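Local coordinates for 5-carboxymethyl-2-hydroxymuconate delta-isomerase (Mycobacterium smegmatis, PDB 4PFZ) that isomerises 5-carboxymethyl-2-hydroxymuconate and belongs to the fumarylacetoacetate hydrolase family, whose members typically bind a metal ion, at the interface of chains A and B. Residues are numbered along the deposited sequence; one frame, centred on the assembly and turned at random. Chains: chain A/B, 5-carboxymethyl-2-hydroxymuconate delta-isomerase.

Contact 1: the interface of chains A and B. Residues chain A 84-86, 214; chain B 86-88, 156.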
loop_
_atom_site.group_PDB
_atom_site.type_symbol
_atom_site.label_atom_id
_atom_site.label_comp_id
_atom_site.label_asym_id
_atom_site.label_seq_id
_atom_site.Cartn_x
_atom_site.Cartn_y
_atom_site.Cartn_z
ATOM N N ILE A 84 4.757 3.739 11.862
ATOM C CA ILE A 84 4.568 3.893 10.429
ATOM C C ILE A 84 3.233 3.333 9.973
ATOM O O ILE A 84 2.629 2.475 10.632
ATOM C CB ILE A 84 5.706 3.234 9.637
ATOM C CG1 ILE A 84 5.925 1.785 10.093
ATOM C CG2 ILE A 84 7.010 4.026 9.812
ATOM C CD1 ILE A 84 6.921 1.024 9.220
ATOM N N PHE A 85 2.777 3.853 8.837
ATOM C CA PHE A 85 1.556 3.407 8.178
ATOM C C PHE A 85 1.703 3.627 6.679
ATOM O O PHE A 85 2.713 4.158 6.208
ATOM C CB PHE A 85 0.337 4.156 8.728
ATOM C CG PHE A 85 0.417 5.654 8.545
ATOM C CD1 PHE A 85 1.051 6.445 9.488
ATOM C CD2 PHE A 85 -0.134 6.260 7.425
ATOM C CE1 PHE A 85 1.135 7.824 9.321
ATOM C CE2 PHE A 85 -0.042 7.634 7.253
ATOM C CZ PHE A 85 0.589 8.412 8.203
ATOM N N LEU A 86 0.693 3.213 5.928
ATOM C CA LEU A 86 0.741 3.287 4.483
ATOM C C LEU A 86 -0.293 4.240 3.921
ATOM O O LEU A 86 -1.407 4.345 4.448
ATOM C CB LEU A 86 0.492 1.908 3.861
ATOM C CG LEU A 86 1.580 0.850 3.985
ATOM C CD1 LEU A 86 1.067 -0.478 3.434
ATOM C CD2 LEU A 86 2.806 1.293 3.212
ATOM N N MET A 214 9.792 -4.187 5.880
ATOM C CA MET A 214 9.442 -4.538 4.519
ATOM C C MET A 214 10.543 -4.201 3.529
ATOM O O MET A 214 11.257 -3.212 3.689
ATOM C CB MET A 214 8.154 -3.819 4.105
ATOM C CG MET A 214 8.272 -2.301 4.066
ATOM S SD MET A 214 6.666 -1.434 3.875
ATOM C CE MET A 214 5.890 -1.862 5.424
ATOM N N LEU B 86 -4.226 -1.175 4.993
ATOM C CA LEU B 86 -3.408 -1.644 3.877
ATOM C C LEU B 86 -2.322 -2.609 4.354
ATOM O O LEU B 86 -1.764 -2.431 5.428
ATOM C CB LEU B 86 -2.740 -0.458 3.156
ATOM C CG LEU B 86 -3.660 0.427 2.324
ATOM C CD1 LEU B 86 -2.915 1.684 1.885
ATOM C CD2 LEU B 86 -4.197 -0.346 1.111
ATOM N N LYS B 87 -2.048 -3.628 3.547
ATOM C CA LYS B 87 -0.845 -4.454 3.699
ATOM C C LYS B 87 -0.007 -4.187 2.461
ATOM O O LYS B 87 -0.552 -4.055 1.370
ATOM C CB LYS B 87 -1.202 -5.940 3.849
ATOM C CG LYS B 87 -1.956 -6.262 5.135
ATOM C CD LYS B 87 -2.523 -7.706 5.156
ATOM C CE LYS B 87 -1.448 -8.800 5.172
ATOM N NZ LYS B 87 -0.962 -9.139 6.551
ATOM N N PRO B 88 1.318 -4.015 2.623
ATOM C CA PRO B 88 2.136 -3.777 1.435
ATOM C C PRO B 88 2.209 -4.986 0.530
ATOM O O PRO B 88 2.209 -6.102 1.028
ATOM C CB PRO B 88 3.519 -3.463 2.018
ATOM C CG PRO B 88 3.570 -4.264 3.301
ATOM C CD PRO B 88 2.136 -4.244 3.832
ATOM N N MET B 156 -0.387 -1.485 10.689
ATOM C CA MET B 156 0.351 -1.693 9.449
ATOM C C MET B 156 1.648 -2.496 9.672
ATOM O O MET B 156 1.858 -3.494 8.993
ATOM C CB MET B 156 0.678 -0.350 8.776
ATOM C CG MET B 156 1.114 -0.488 7.309
ATOM S SD MET B 156 2.836 -1.011 7.090
ATOM C CE MET B 156 3.675 0.544 7.324
#

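Contact 2: the interface of chains A and B. Residues chain A 123, 212-214; chain B 90, 160-162.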
loop_
_atom_site.group_PDB
_atom_site.type_symbol
_atom_site.label_atom_id
_atom_site.label_comp_id
_atom_site.label_asym_id
_atom_site.label_seq_id
_atom_site.Cartn_x
_atom_site.Cartn_y
_atom_site.Cartn_z
ATOM N N LYS A 123 16.518 -3.924 2.179
ATOM C CA LYS A 123 15.921 -4.586 3.308
ATOM C C LYS A 123 16.976 -4.571 4.415
ATOM O O LYS A 123 18.166 -4.783 4.139
ATOM C CB LYS A 123 15.525 -6.022 2.955
ATOM C CG LYS A 123 14.895 -6.781 4.089
ATOM C CD LYS A 123 13.444 -6.347 4.226
ATOM C CE LYS A 123 12.804 -6.983 5.452
ATOM N NZ LYS A 123 12.662 -8.446 5.289
ATOM N N ALA A 212 13.443 -2.672 7.987
ATOM C CA ALA A 212 13.483 -3.860 8.849
ATOM C C ALA A 212 12.144 -4.595 8.778
ATOM O O ALA A 212 12.060 -5.781 9.049
ATOM C CB ALA A 212 13.806 -3.474 10.264
ATOM N N VAL A 213 11.097 -3.877 8.397
ATOM C CA VAL A 213 9.767 -4.467 8.286
ATOM C C VAL A 213 9.523 -5.010 6.887
ATOM O O VAL A 213 9.084 -6.139 6.719
ATOM C CB VAL A 213 8.660 -3.444 8.612
ATOM C CG1 VAL A 213 7.277 -4.078 8.418
ATOM C CG2 VAL A 213 8.839 -2.919 10.059
ATOM N N MET A 214 9.792 -4.187 5.880
ATOM C CA MET A 214 9.442 -4.538 4.519
ATOM C C MET A 214 10.543 -4.201 3.529
ATOM O O MET A 214 11.257 -3.212 3.689
ATOM C CB MET A 214 8.154 -3.819 4.105
ATOM C CG MET A 214 8.272 -2.301 4.066
ATOM S SD MET A 214 6.666 -1.434 3.875
ATOM C CE MET A 214 5.890 -1.862 5.424
ATOM N N THR B 90 4.626 -6.132 -0.880
ATOM C CA THR B 90 5.845 -6.891 -0.545
ATOM C C THR B 90 5.626 -7.999 0.476
ATOM O O THR B 90 6.482 -8.893 0.647
ATOM C CB THR B 90 6.943 -5.963 -0.017
ATOM O OG1 THR B 90 6.372 -5.009 0.879
ATOM C CG2 THR B 90 7.605 -5.240 -1.180
ATOM N N GLY B 160 2.590 -6.071 8.107
ATOM C CA GLY B 160 3.282 -5.651 6.900
ATOM C C GLY B 160 4.630 -6.283 6.610
ATOM O O GLY B 160 5.285 -5.922 5.629
ATOM N N HIS B 161 5.049 -7.230 7.444
ATOM C CA HIS B 161 6.359 -7.854 7.237
ATOM C C HIS B 161 6.385 -8.648 5.938
ATOM O O HIS B 161 5.347 -9.063 5.448
ATOM C CB HIS B 161 6.708 -8.761 8.417
ATOM C CG HIS B 161 6.861 -8.024 9.707
ATOM N ND1 HIS B 161 8.071 -7.518 10.129
ATOM C CD2 HIS B 161 5.959 -7.688 10.657
ATOM C CE1 HIS B 161 7.909 -6.902 11.288
ATOM N NE2 HIS B 161 6.637 -6.996 11.633
ATOM N N ASP B 162 7.569 -8.841 5.361
ATOM C CA ASP B 162 7.656 -9.721 4.195
ATOM C C ASP B 162 7.100 -11.107 4.589
ATOM O O ASP B 162 7.335 -11.599 5.711
ATOM C CB ASP B 162 9.106 -9.849 3.673
ATOM C CG ASP B 162 9.656 -8.558 3.023
ATOM O OD1 ASP B 162 8.943 -7.537 2.882
ATOM O OD2 ASP B 162 10.852 -8.568 2.649
HETATM O O HOH W 1 10.633 -7.626 9.803
HETATM O O HOH W 2 10.346 -8.639 6.504
#

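Contact 3: the interface of chains A and B. Residues chain A 86-88, 156; chain B 59, 86, 214.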
loop_
_atom_site.group_PDB
_atom_site.type_symbol
_atom_site.label_atom_id
_atom_site.label_comp_id
_atom_site.label_asym_id
_atom_site.label_seq_id
_atom_site.Cartn_x
_atom_site.Cartn_y
_atom_site.Cartn_z
ATOM N N LEU A 86 0.693 3.213 5.928
ATOM C CA LEU A 86 0.741 3.287 4.483
ATOM C C LEU A 86 -0.293 4.240 3.921
ATOM O O LEU A 86 -1.407 4.345 4.448
ATOM C CB LEU A 86 0.492 1.908 3.861
ATOM C CG LEU A 86 1.580 0.850 3.985
ATOM C CD1 LEU A 86 1.067 -0.478 3.434
ATOM C CD2 LEU A 86 2.806 1.293 3.212
ATOM N N LYS A 87 0.073 4.898 2.832
ATOM C CA LYS A 87 -0.907 5.576 1.987
ATOM C C LYS A 87 -0.867 4.861 0.650
ATOM O O LYS A 87 0.197 4.480 0.191
ATOM C CB LYS A 87 -0.581 7.073 1.850
ATOM C CG LYS A 87 -0.681 7.853 3.158
ATOM C CD LYS A 87 -0.063 9.263 3.065
ATOM C CE LYS A 87 -0.834 10.189 2.106
ATOM N NZ LYS A 87 -1.996 10.890 2.757
ATOM N N PRO A 88 -2.039 4.628 0.021
ATOM C CA PRO A 88 -2.039 3.894 -1.249
ATOM C C PRO A 88 -1.424 4.765 -2.320
ATOM O O PRO A 88 -1.580 5.988 -2.203
ATOM C CB PRO A 88 -3.534 3.659 -1.520
ATOM C CG PRO A 88 -4.198 4.851 -0.909
ATOM C CD PRO A 88 -3.357 5.196 0.335
ATOM N N MET A 156 -5.509 4.815 7.944
ATOM C CA MET A 156 -5.426 4.588 6.511
ATOM C C MET A 156 -6.513 5.315 5.678
ATOM O O MET A 156 -6.187 6.070 4.766
ATOM C CB MET A 156 -5.469 3.080 6.225
ATOM C CG MET A 156 -4.919 2.710 4.841
ATOM S SD MET A 156 -6.101 3.103 3.514
ATOM C CE MET A 156 -7.313 1.828 3.803
ATOM N N LYS B 59 -1.953 -3.145 -4.507
ATOM C CA LYS B 59 -2.208 -2.950 -3.084
ATOM C C LYS B 59 -3.134 -4.024 -2.534
ATOM O O LYS B 59 -3.880 -4.673 -3.278
ATOM C CB LYS B 59 -2.794 -1.557 -2.801
ATOM C CG LYS B 59 -4.066 -1.192 -3.559
ATOM C CD LYS B 59 -4.494 0.253 -3.206
ATOM C CE LYS B 59 -5.550 0.815 -4.162
ATOM N NZ LYS B 59 -5.189 0.627 -5.593
ATOM N N LEU B 86 -4.226 -1.175 4.993
ATOM C CA LEU B 86 -3.408 -1.644 3.877
ATOM C C LEU B 86 -2.322 -2.609 4.354
ATOM O O LEU B 86 -1.764 -2.431 5.428
ATOM C CB LEU B 86 -2.740 -0.458 3.156
ATOM C CG LEU B 86 -3.660 0.427 2.324
ATOM C CD1 LEU B 86 -2.915 1.684 1.885
ATOM C CD2 LEU B 86 -4.197 -0.346 1.111
ATOM N N MET B 214 -10.825 5.033 -2.311
ATOM C CA MET B 214 -9.668 4.976 -3.200
ATOM C C MET B 214 -9.971 4.248 -4.505
ATOM O O MET B 214 -10.806 3.348 -4.548
ATOM C CB MET B 214 -8.496 4.288 -2.490
ATOM C CG MET B 214 -8.731 2.799 -2.238
ATOM S SD MET B 214 -7.369 2.111 -1.274
ATOM C CE MET B 214 -7.718 2.771 0.344
#

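Contact 1: the interface of chains A and B
A:Leu86 and A:Met214 pack against B:Met156 in an apolar part of a two-fold symmetric homodimer interface, probably the biological one, and help hold the two subunits together. B:Met156, the first residue of helix 156-159, has its CG anti to the backbone N (chi1 -165°), and bends at chi2 and chi3 carry the thioether across strand 84-87 of chain A, so that SD and CE pass over A:Leu86, A:Phe85 and A:Ile84. CG of B:Met156 touches CG of A:Leu86 at 3.6 Å, the two side chains nearly perpendicular. The sulfur SD meets the methyl CE of A:Met214, also at 3.6 Å. Farther along, the B:Met156 methyl CE lies 3.7 Å from the CA of A:Phe85, so it meets backbone there rather than the ring. The same methyl reaches CG1 of A:Ile84 at 3.8 Å. The CD1 branch of A:Leu86 reaches further into chain B, to 3.6 Å from N of B:Pro88. It also lies 3.8 Å from CB of B:Leu86. A:Met214 CE approaches the ring carbon CG of B:Pro88 at 4.0 Å. This packing probably helps hold one subunit's strand against the partner's short helix and so the dimer together.

Contact 2: the interface of chains A and B
A:Lys123 and B:Asp162 reach toward each other from opposite directions and form a salt bridge that is also a hydrogen bond from NZ to the carboxylate oxygen OD2, at 3.2 Å. The ammonium does not lie in the carboxylate plane but meets OD2 from above, 66° out of it. Bends at chi2 and chi4 fold the lysine chain, and its CD and CE also pass near OD2. The other carboxylate oxygen, OD1, turns toward the backbone of A:Met214, with its CA 3.5 Å away. Beside this pair, B:His161 presents one ring face to A:Val213, whose CG1 sits 3.9 Å above the ring plane, nearer the ring's edge than its centre. That branch is anti to the backbone N of the valine (chi1 177°), a setting that also brings it near the backbone of B:Gly160. Helix 203-213 of chain A ends here, and two waters bridge its last carbonyls to chain B. Water 2 is shared by A:Lys123 NZ, the carbonyl O of A:Val213 and the backbone N of B:Asp162; a direct bond between the last two is weak. Water 1 lies in the plane of the B:His161 ring at its edge, 2.6 Å from ND1, and joins it to A:Ala212 O at 2.5 Å.

Contact 3: the interface of chains A and B
Strand 84-87 of chain B and the short helix 156-159 of chain A meet through B:Leu86 and A:Met156, in the apolar packing of the two-fold homodimer interface that probably helps hold the subunits together; the same packing recurs with the chains exchanged. One side chain is laid across the other, CG of A:Met156 lying 3.6 Å from CG of B:Leu86. With CG of B:Leu86 anti to the carbonyl carbon (chi1 -72°) and chi2 at 170°, the CD1 branch lies against both the methionine and A:Pro88. That methyl is 3.7 Å from A:Met156 CG and 3.6 Å from the N of A:Pro88. At the far end of A:Met156, both SD and the methyl CE touch the methyl of B:Met214, the CE-to-CE separation being 3.6 Å. B:Met214 gets there by a bend at chi3 (74°), and its own sulfur comes near CB of A:Pro88. The proline ring is met in addition by the aliphatic stem of B:Lys59: its CD lies 3.9 Å from A:Pro88 CB, so the lysine contributes hydrocarbon here. In the fold, A:Pro88 directly follows strand 84-87 and precedes the 3-10 helix 89-91, while B:Met214 is the first residue beyond helix 203-213.

Contact 1 and contact 3 are largely the same packing repeated by the two-fold axis, with centres of their C-alpha atoms about 7 Å apart; they share A:Leu86 and B:Leu86, which face each other across the interface. Contact 2 lies beside contact 1 at about 9 Å and shares A:Met214 with it, whereas it is about 15 Å from contact 3. Residue 214 thus links the apolar packing to the polar, water-bridged patch beside it. Since symmetry supplies a twin of contact 2, the dimer probably combines an apolar centre with a charged and hydrated patch on either side.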